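Local coordinates for flagellar brake protein YcgR (PDB 5Y6G), which acts as a flagellar brake, binding c-di-GMP through its PilZ domain and then engaging components of the flagellar motor so that swimming and swarming slow down, at residues Leu36-Met41 and Arg116-Leu121; Phe72-Gln77 and Phe101-Val106. All coordinates share one frame; numbering follows the deposited sequence.

Contact 1. Residues Leu36-Met41 and Arg116-Leu121. With C2E (9,9'-[(2R,3R,3aS,5S,7aR,9R,10R,10aS,12S,14aR)-3,5,10,12-tetrahydroxy-5,12-dioxidooctahydro-2H,7H-difuro[3,2-d:3',2'-j][1,3,7,9,2,8]tetraoxadiphosphacyclododecine-2,9-diyl]bis(2-amino-1,9-dihydro-6H-purin-6-one)), chain C.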
loop_
_atom_site.group_PDB
_atom_site.type_symbol
_atom_site.label_atom_id
_atom_site.label_comp_id
_atom_site.label_asym_id
_atom_site.label_seq_id
_atom_site.Cartn_x
_atom_site.Cartn_y
_atom_site.Cartn_z
ATOM N N LEU A 36 -5.253 1.638 2.822
ATOM C CA LEU A 36 -4.847 3.033 2.799
ATOM C C LEU A 36 -5.607 3.811 3.861
ATOM O O LEU A 36 -6.755 3.500 4.187
ATOM C CB LEU A 36 -5.079 3.663 1.422
ATOM C CG LEU A 36 -4.666 5.126 1.244
ATOM C CD1 LEU A 36 -3.148 5.277 1.287
ATOM C CD2 LEU A 36 -5.233 5.687 -0.053
ATOM N N SER A 37 -4.940 4.827 4.398
ATOM C CA SER A 37 -5.552 5.746 5.342
ATOM C C SER A 37 -4.851 7.092 5.218
ATOM O O SER A 37 -3.897 7.252 4.452
ATOM C CB SER A 37 -5.475 5.204 6.772
ATOM O OG SER A 37 -4.131 5.149 7.219
ATOM N N LEU A 38 -5.335 8.068 5.990
ATOM C CA LEU A 38 -4.711 9.385 6.006
ATOM C C LEU A 38 -3.346 9.370 6.682
ATOM O O LEU A 38 -2.575 10.319 6.509
ATOM C CB LEU A 38 -5.629 10.386 6.710
ATOM C CG LEU A 38 -7.021 10.582 6.110
ATOM C CD1 LEU A 38 -7.874 11.433 7.035
ATOM C CD2 LEU A 38 -6.929 11.215 4.731
ATOM N N GLY A 39 -3.031 8.323 7.441
ATOM C CA GLY A 39 -1.774 8.254 8.162
ATOM C C GLY A 39 -0.703 7.438 7.463
ATOM O O GLY A 39 0.490 7.655 7.695
ATOM N N GLY A 40 -1.102 6.499 6.615
ATOM C CA GLY A 40 -0.127 5.680 5.921
ATOM C C GLY A 40 -0.783 4.705 4.970
ATOM O O GLY A 40 -1.912 4.911 4.516
ATOM N N MET A 41 -0.054 3.632 4.669
ATOM C CA MET A 41 -0.571 2.608 3.773
ATOM C C MET A 41 0.141 1.288 4.034
ATOM O O MET A 41 1.275 1.259 4.521
ATOM C CB MET A 41 -0.395 3.005 2.305
ATOM C CG MET A 41 1.060 3.132 1.911
ATOM S SD MET A 41 1.226 3.560 0.174
ATOM C CE MET A 41 3.005 3.615 0.029
ATOM N N ARG A 116 -9.341 11.932 -1.409
ATOM C CA ARG A 116 -9.848 11.634 -2.746
ATOM C C ARG A 116 -9.737 10.143 -3.049
ATOM O O ARG A 116 -10.698 9.513 -3.505
ATOM C CB ARG A 116 -9.089 12.455 -3.791
ATOM C CG ARG A 116 -9.893 12.797 -5.036
ATOM C CD ARG A 116 -8.985 13.187 -6.197
ATOM N NE ARG A 116 -8.094 14.298 -5.871
ATOM C CZ ARG A 116 -7.093 14.703 -6.648
ATOM N NH1 ARG A 116 -6.852 14.086 -7.798
ATOM N NH2 ARG A 116 -6.329 15.723 -6.276
ATOM N N ILE A 117 -8.564 9.561 -2.790
ATOM C CA ILE A 117 -8.354 8.141 -3.059
ATOM C C ILE A 117 -9.247 7.289 -2.167
ATOM O O ILE A 117 -9.818 6.286 -2.611
ATOM C CB ILE A 117 -6.870 7.778 -2.871
ATOM C CG1 ILE A 117 -5.976 8.688 -3.716
ATOM C CG2 ILE A 117 -6.632 6.316 -3.219
ATOM C CD1 ILE A 117 -4.497 8.496 -3.457
ATOM N N ILE A 118 -9.381 7.674 -0.894
ATOM C CA ILE A 118 -10.099 6.845 0.072
ATOM C C ILE A 118 -11.568 6.720 -0.317
ATOM O O ILE A 118 -12.143 5.625 -0.305
ATOM C CB ILE A 118 -9.936 7.416 1.493
ATOM C CG1 ILE A 118 -8.525 7.139 2.018
ATOM C CG2 ILE A 118 -10.998 6.849 2.424
ATOM C CD1 ILE A 118 -8.250 7.751 3.373
ATOM N N PHE A 119 -12.202 7.844 -0.658
ATOM C CA PHE A 119 -13.606 7.791 -1.056
ATOM C C PHE A 119 -13.781 6.981 -2.335
ATOM O O PHE A 119 -14.755 6.232 -2.480
ATOM C CB PHE A 119 -14.167 9.201 -1.237
ATOM C CG PHE A 119 -15.664 9.243 -1.363
ATOM C CD1 PHE A 119 -16.460 9.394 -0.239
ATOM C CD2 PHE A 119 -16.276 9.134 -2.602
ATOM C CE1 PHE A 119 -17.836 9.434 -0.346
ATOM C CE2 PHE A 119 -17.655 9.174 -2.714
ATOM C CZ PHE A 119 -18.433 9.324 -1.585
ATOM N N SER A 120 -12.844 7.116 -3.275
ATOM C CA SER A 120 -12.908 6.311 -4.491
ATOM C C SER A 120 -12.819 4.824 -4.168
ATOM O O SER A 120 -13.443 3.991 -4.838
ATOM C CB SER A 120 -11.791 6.720 -5.451
ATOM O OG SER A 120 -11.825 8.111 -5.709
ATOM N N LEU A 121 -12.044 4.468 -3.142
ATOM C CA LEU A 121 -11.927 3.065 -2.759
ATOM C C LEU A 121 -13.188 2.576 -2.057
ATOM O O LEU A 121 -13.616 1.433 -2.259
ATOM C CB LEU A 121 -10.703 2.865 -1.866
ATOM C CG LEU A 121 -9.352 2.999 -2.568
ATOM C CD1 LEU A 121 -8.229 3.109 -1.554
ATOM C CD2 LEU A 121 -9.107 1.823 -3.501
HETATM P P1 C2E C . 3.270 3.249 14.270
HETATM O O2P C2E C . 3.772 1.748 13.997
HETATM O O1P C2E C . 4.437 4.101 14.589
HETATM O "O5'" C2E C . 2.518 3.823 12.968
HETATM C "C5'" C2E C . 2.144 5.195 12.852
HETATM C "C4'" C2E C . 1.147 5.394 11.709
HETATM O "O4'" C2E C . 1.655 4.840 10.490
HETATM C "C3'" C2E C . -0.169 4.650 11.967
HETATM O "O3'" C2E C . -1.071 5.386 12.794
HETATM C "C2'" C2E C . -0.721 4.519 10.541
HETATM O "O2'" C2E C . -1.467 5.683 10.184
HETATM C "C1'" C2E C . 0.553 4.404 9.687
HETATM N N9 C2E C . 0.727 3.006 9.284
HETATM C C8 C2E C . 1.713 2.152 9.685
HETATM N N7 C2E C . 1.542 0.991 9.124
HETATM C C5 C2E C . 0.440 1.029 8.333
HETATM C C6 C2E C . -0.213 0.088 7.499
HETATM O O6 C2E C . 0.211 -1.050 7.378
HETATM N N1 C2E C . -1.323 0.484 6.839
HETATM C C2 C2E C . -1.791 1.757 6.976
HETATM N N2 C2E C . -2.920 2.124 6.292
HETATM N N3 C2E C . -1.195 2.639 7.746
HETATM C C4 C2E C . -0.091 2.319 8.432
HETATM P P11 C2E C . -2.285 4.672 13.577
HETATM O O21 C2E C . -3.177 3.827 12.532
HETATM O O11 C2E C . -3.131 5.697 14.227
HETATM O O5A C2E C . -1.669 3.691 14.696
HETATM C C5A C2E C . -0.868 4.189 15.768
HETATM C C4A C2E C . -0.046 3.079 16.428
HETATM O O4A C2E C . -0.884 1.981 16.801
HETATM C C3A C2E C . 1.000 2.506 15.463
HETATM O O3A C2E C . 2.230 3.235 15.501
HETATM C C2A C2E C . 1.202 1.096 16.037
HETATM O O2A C2E C . 2.205 1.128 17.056
HETATM C C1A C2E C . -0.177 0.749 16.617
HETATM N N91 C2E C . -0.901 -0.110 15.674
HETATM C C81 C2E C . -2.000 0.237 14.941
HETATM N N71 C2E C . -2.379 -0.769 14.209
HETATM C C51 C2E C . -1.551 -1.821 14.420
HETATM C C61 C2E C . -1.482 -3.143 13.913
HETATM O O61 C2E C . -2.290 -3.550 13.093
HETATM N N11 C2E C . -0.492 -3.945 14.361
HETATM C C21 C2E C . 0.407 -3.483 15.276
HETATM N N21 C2E C . 1.398 -4.323 15.710
HETATM N N31 C2E C . 0.353 -2.262 15.753
HETATM C C41 C2E C . -0.598 -1.409 15.359
#
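Leu36 and Ser37 of the PilZ D/NxSxxG motif, here Asp35 to Gly40, lie against Ile117 and Ile118 of helix 108-129. The touch between loop and helix is apolar throughout. Leu36 sends one branch to the helix: with CG anti to its own backbone N (chi1 -179°), its CD2 lies 3.5 Å from Ile117 CG2, the two side chains crossing at about a right angle. The same methyl also approaches Ile118 CG1 and Leu121 CD1, so it sits among Ile117, Ile118 and, a turn further on, Leu121. The tip of Ile118 reaches further along the loop: its CD1 lies 3.9 Å from Ser37 CA and equally far from Leu38 CD2, whose side chain it crosses nearly square on. Leu114 of the same helix extends this apolar patch under Leu36 and Leu38.

Polar bonds hold the loop together and reach c-di-GMP. Ser37 N donates to Gly40 O at 3.0 Å, closing the tight turn between strands 28-36 and 40-45. The CB of Ser37 points away from the helix, and its OG accepts three weak bonds, from Gly39 N, Gly40 N and the guanine amino group N2 of the ligand. The glycines let the ribose come close: Gly39 CA stands 3.3 Å from ligand O2', and a CB on Gly39 would fall about 2.2 Å from that oxygen.

Contact 2. Residues Phe72-Gln77 and Phe101-Val106. With C2E (9,9'-[(2R,3R,3aS,5S,7aR,9R,10R,10aS,12S,14aR)-3,5,10,12-tetrahydroxy-5,12-dioxidooctahydro-2H,7H-difuro[3,2-d:3',2'-j][1,3,7,9,2,8]tetraoxadiphosphacyclododecine-2,9-diyl]bis(2-amino-1,9-dihydro-6H-purin-6-one)), chain C.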
loop_
_atom_site.group_PDB
_atom_site.type_symbol
_atom_site.label_atom_id
_atom_site.label_comp_id
_atom_site.label_asym_id
_atom_site.label_seq_id
_atom_site.Cartn_x
_atom_site.Cartn_y
_atom_site.Cartn_z
ATOM N N PHE A 72 -0.280 9.105 -8.010
ATOM C CA PHE A 72 0.107 9.974 -6.911
ATOM C C PHE A 72 1.500 9.594 -6.428
ATOM O O PHE A 72 1.983 8.483 -6.660
ATOM C CB PHE A 72 -0.899 9.884 -5.752
ATOM C CG PHE A 72 -2.339 9.972 -6.186
ATOM C CD1 PHE A 72 -2.989 8.862 -6.704
ATOM C CD2 PHE A 72 -3.044 11.159 -6.068
ATOM C CE1 PHE A 72 -4.312 8.936 -7.103
ATOM C CE2 PHE A 72 -4.370 11.238 -6.465
ATOM C CZ PHE A 72 -5.003 10.125 -6.982
ATOM N N HIS A 73 2.145 10.539 -5.746
ATOM C CA HIS A 73 3.480 10.340 -5.197
ATOM C C HIS A 73 3.506 10.845 -3.762
ATOM O O HIS A 73 3.167 12.002 -3.503
ATOM C CB HIS A 73 4.537 11.061 -6.039
ATOM C CG HIS A 73 4.569 10.626 -7.473
ATOM N ND1 HIS A 73 3.702 11.124 -8.422
ATOM C CD2 HIS A 73 5.366 9.742 -8.120
ATOM C CE1 HIS A 73 3.962 10.564 -9.590
ATOM N NE2 HIS A 73 4.967 9.721 -9.434
ATOM N N PHE A 74 3.904 9.977 -2.835
ATOM C CA PHE A 74 3.883 10.287 -1.413
ATOM C C PHE A 74 5.218 9.939 -0.774
ATOM O O PHE A 74 5.829 8.919 -1.104
ATOM C CB PHE A 74 2.772 9.520 -0.684
ATOM C CG PHE A 74 1.394 9.821 -1.187
ATOM C CD1 PHE A 74 0.658 8.851 -1.848
ATOM C CD2 PHE A 74 0.833 11.071 -0.997
ATOM C CE1 PHE A 74 -0.612 9.122 -2.309
ATOM C CE2 PHE A 74 -0.437 11.350 -1.457
ATOM C CZ PHE A 74 -1.161 10.375 -2.114
ATOM N N ASP A 75 5.665 10.790 0.143
ATOM C CA ASP A 75 6.761 10.417 1.017
ATOM C C ASP A 75 6.235 9.512 2.125
ATOM O O ASP A 75 5.098 9.656 2.586
ATOM C CB ASP A 75 7.436 11.656 1.613
ATOM C CG ASP A 75 7.888 12.642 0.552
ATOM O OD1 ASP A 75 7.777 13.865 0.788
ATOM O OD2 ASP A 75 8.336 12.193 -0.524
ATOM N N ALA A 76 7.064 8.559 2.538
ATOM C CA ALA A 76 6.648 7.620 3.569
ATOM C C ALA A 76 7.875 7.007 4.223
ATOM O O ALA A 76 8.960 6.968 3.640
ATOM C CB ALA A 76 5.742 6.523 2.997
ATOM N N GLN A 77 7.681 6.530 5.449
ATOM C CA GLN A 77 8.690 5.781 6.183
ATOM C C GLN A 77 8.211 4.348 6.353
ATOM O O GLN A 77 7.088 4.115 6.812
ATOM C CB GLN A 77 8.966 6.408 7.552
ATOM C CG GLN A 77 9.895 5.575 8.431
ATOM C CD GLN A 77 10.320 6.305 9.693
ATOM O OE1 GLN A 77 11.436 6.814 9.778
ATOM N NE2 GLN A 77 9.433 6.353 10.681
ATOM N N PHE A 101 3.656 1.347 6.002
ATOM C CA PHE A 101 4.238 2.666 5.811
ATOM C C PHE A 101 3.517 3.709 6.653
ATOM O O PHE A 101 2.317 3.600 6.921
ATOM C CB PHE A 101 4.175 3.098 4.345
ATOM C CG PHE A 101 5.062 2.309 3.443
ATOM C CD1 PHE A 101 6.390 2.673 3.275
ATOM C CD2 PHE A 101 4.564 1.211 2.756
ATOM C CE1 PHE A 101 7.214 1.952 2.440
ATOM C CE2 PHE A 101 5.376 0.479 1.917
ATOM C CZ PHE A 101 6.709 0.851 1.756
ATOM N N ARG A 102 4.268 4.730 7.053
ATOM C CA ARG A 102 3.719 5.958 7.608
ATOM C C ARG A 102 4.049 7.103 6.660
ATOM O O ARG A 102 5.217 7.309 6.314
ATOM C CB ARG A 102 4.277 6.243 9.007
ATOM C CG ARG A 102 3.853 7.593 9.574
ATOM C CD ARG A 102 4.446 7.880 10.961
ATOM N NE ARG A 102 5.903 8.024 10.957
ATOM C CZ ARG A 102 6.551 9.188 10.954
ATOM N NH1 ARG A 102 5.877 10.331 10.950
ATOM N NH2 ARG A 102 7.878 9.212 10.956
ATOM N N PHE A 103 3.022 7.832 6.232
ATOM C CA PHE A 103 3.222 8.959 5.334
ATOM C C PHE A 103 3.999 10.073 6.021
ATOM O O PHE A 103 3.785 10.365 7.201
ATOM C CB PHE A 103 1.875 9.481 4.840
ATOM C CG PHE A 103 1.227 8.592 3.826
ATOM C CD1 PHE A 103 1.994 7.988 2.844
ATOM C CD2 PHE A 103 -0.136 8.347 3.856
ATOM C CE1 PHE A 103 1.417 7.163 1.904
ATOM C CE2 PHE A 103 -0.722 7.521 2.916
ATOM C CZ PHE A 103 0.057 6.929 1.937
ATOM N N LEU A 104 4.907 10.693 5.275
ATOM C CA LEU A 104 5.712 11.807 5.748
ATOM C C LEU A 104 5.350 13.077 4.988
ATOM O O LEU A 104 4.856 13.035 3.858
ATOM C CB LEU A 104 7.208 11.513 5.580
ATOM C CG LEU A 104 7.775 10.263 6.255
ATOM C CD1 LEU A 104 9.218 10.032 5.831
ATOM C CD2 LEU A 104 7.674 10.375 7.768
ATOM N N ASN A 105 5.600 14.218 5.629
ATOM C CA ASN A 105 5.399 15.528 5.010
ATOM C C ASN A 105 3.991 15.655 4.434
ATOM O O ASN A 105 3.792 16.066 3.290
ATOM C CB ASN A 105 6.456 15.786 3.936
ATOM C CG ASN A 105 7.867 15.567 4.445
ATOM O OD1 ASN A 105 8.183 15.888 5.593
ATOM N ND2 ASN A 105 8.724 15.008 3.594
ATOM N N VAL A 106 3.001 15.295 5.249
ATOM C CA VAL A 106 1.608 15.327 4.823
ATOM C C VAL A 106 1.082 16.752 4.912
ATOM O O VAL A 106 0.504 17.151 5.928
ATOM C CB VAL A 106 0.744 14.370 5.664
ATOM C CG1 VAL A 106 -0.666 14.282 5.090
ATOM C CG2 VAL A 106 1.393 12.997 5.740
HETATM P P1 C2E C . 3.270 3.249 14.270
HETATM O O2P C2E C . 3.772 1.748 13.997
HETATM O O1P C2E C . 4.437 4.101 14.589
HETATM O "O5'" C2E C . 2.518 3.823 12.968
HETATM C "C5'" C2E C . 2.144 5.195 12.852
HETATM C "C4'" C2E C . 1.147 5.394 11.709
HETATM O "O4'" C2E C . 1.655 4.840 10.490
HETATM C "C3'" C2E C . -0.169 4.650 11.967
HETATM O "O3'" C2E C . -1.071 5.386 12.794
HETATM C "C2'" C2E C . -0.721 4.519 10.541
HETATM O "O2'" C2E C . -1.467 5.683 10.184
HETATM C "C1'" C2E C . 0.553 4.404 9.687
HETATM N N9 C2E C . 0.727 3.006 9.284
HETATM C C8 C2E C . 1.713 2.152 9.685
HETATM N N7 C2E C . 1.542 0.991 9.124
HETATM C C5 C2E C . 0.440 1.029 8.333
HETATM C C6 C2E C . -0.213 0.088 7.499
HETATM O O6 C2E C . 0.211 -1.050 7.378
HETATM N N1 C2E C . -1.323 0.484 6.839
HETATM C C2 C2E C . -1.791 1.757 6.976
HETATM N N2 C2E C . -2.920 2.124 6.292
HETATM N N3 C2E C . -1.195 2.639 7.746
HETATM C C4 C2E C . -0.091 2.319 8.432
HETATM P P11 C2E C . -2.285 4.672 13.577
HETATM O O21 C2E C . -3.177 3.827 12.532
HETATM O O11 C2E C . -3.131 5.697 14.227
HETATM O O5A C2E C . -1.669 3.691 14.696
HETATM C C5A C2E C . -0.868 4.189 15.768
HETATM C C4A C2E C . -0.046 3.079 16.428
HETATM O O4A C2E C . -0.884 1.981 16.801
HETATM C C3A C2E C . 1.000 2.506 15.463
HETATM O O3A C2E C . 2.230 3.235 15.501
HETATM C C2A C2E C . 1.202 1.096 16.037
HETATM O O2A C2E C . 2.205 1.128 17.056
HETATM C C1A C2E C . -0.177 0.749 16.617
HETATM N N91 C2E C . -0.901 -0.110 15.674
HETATM C C81 C2E C . -2.000 0.237 14.941
HETATM N N71 C2E C . -2.379 -0.769 14.209
HETATM C C51 C2E C . -1.551 -1.821 14.420
HETATM C C61 C2E C . -1.482 -3.143 13.913
HETATM O O61 C2E C . -2.290 -3.550 13.093
HETATM N N11 C2E C . -0.492 -3.945 14.361
HETATM C C21 C2E C . 0.407 -3.483 15.276
HETATM N N21 C2E C . 1.398 -4.323 15.710
HETATM N N31 C2E C . 0.353 -2.262 15.753
HETATM C C41 C2E C . -0.598 -1.409 15.359
HETATM O O HOH W 1 4.163 12.890 1.186
#
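The beta hairpin of strands 71-87 and 93-104, part of the antiparallel PilZ sheet, runs here beside the c-di-GMP site. Gln77 and Arg102 form a hydrogen-bonded antiparallel pair: Gln77 N donates to Arg102 O at 2.7 Å, and Arg102 N returns a bond to Gln77 O at 2.9 Å. Ala76 and Phe103 make the next, non-hydrogen-bonded pair. Beyond it the strands part: Leu104 N still reaches Asp75 O, but a water joins Asp75 N to Leu104 O, 2.8 Å from each.

Phe103 and Phe74 fill the apolar face. Their rings meet obliquely, planes 45° apart, with Phe103 CE1 3.8 Å from Phe74 CB, and Ala76 CB touches Phe101 and Phe103. On the other face, Asn105 ND2 donates to Asp75 OD1 from above the carboxylate plane (38° out of it), while OD2 is bonded to Gln61.

Arg102 starts along the ligand, CB 3.3 Å from ribose O4', then bends at chi3 (66°) so that its guanidinium leaves the sugar and meets Leu104 CD2 over one face. Gln77 NE2 comes to the guanidinium edge, 3.3 Å from Arg102 NH2; both are donors, so the approach is not a hydrogen bond, and OE1 of Gln77 turns to Arg58. Cutting Arg102 back to an alanine would remove the chain beyond CB, which would probably uncover the ribose around C4' and C5' and leave Leu104 CD2 without the flat group beside it.

Strand 58-65 pairs with 72-77 along its other edge, strand 40-45 pairs with 101-104, and Gln113 and Leu114 of helix 108-129 pack against Phe74, Leu114 also against Phe103.

Overall arrangement
The two contacts lie 12 Å apart, centre to centre, within one PilZ domain. Along the chain the order is 36-41, 72-77, 101-106, 116-121, so both halves of contact 2 fall between those of contact 1. Strands 40-45 and 93-104 are sheet neighbours and join them directly: Met41 O lies 2.8 Å from Phe101 N and Gly39 O 2.9 Å from Phe103 N, both probable hydrogen bonds. After 101-106 the chain passes into helix 108-129, which packs on the motif loop in contact 1. Segments 36-41 and 101-106 both touch one c-di-GMP molecule, while 116-121 and 72-77 lie behind them, so the ligand site is backed by helix and sheet.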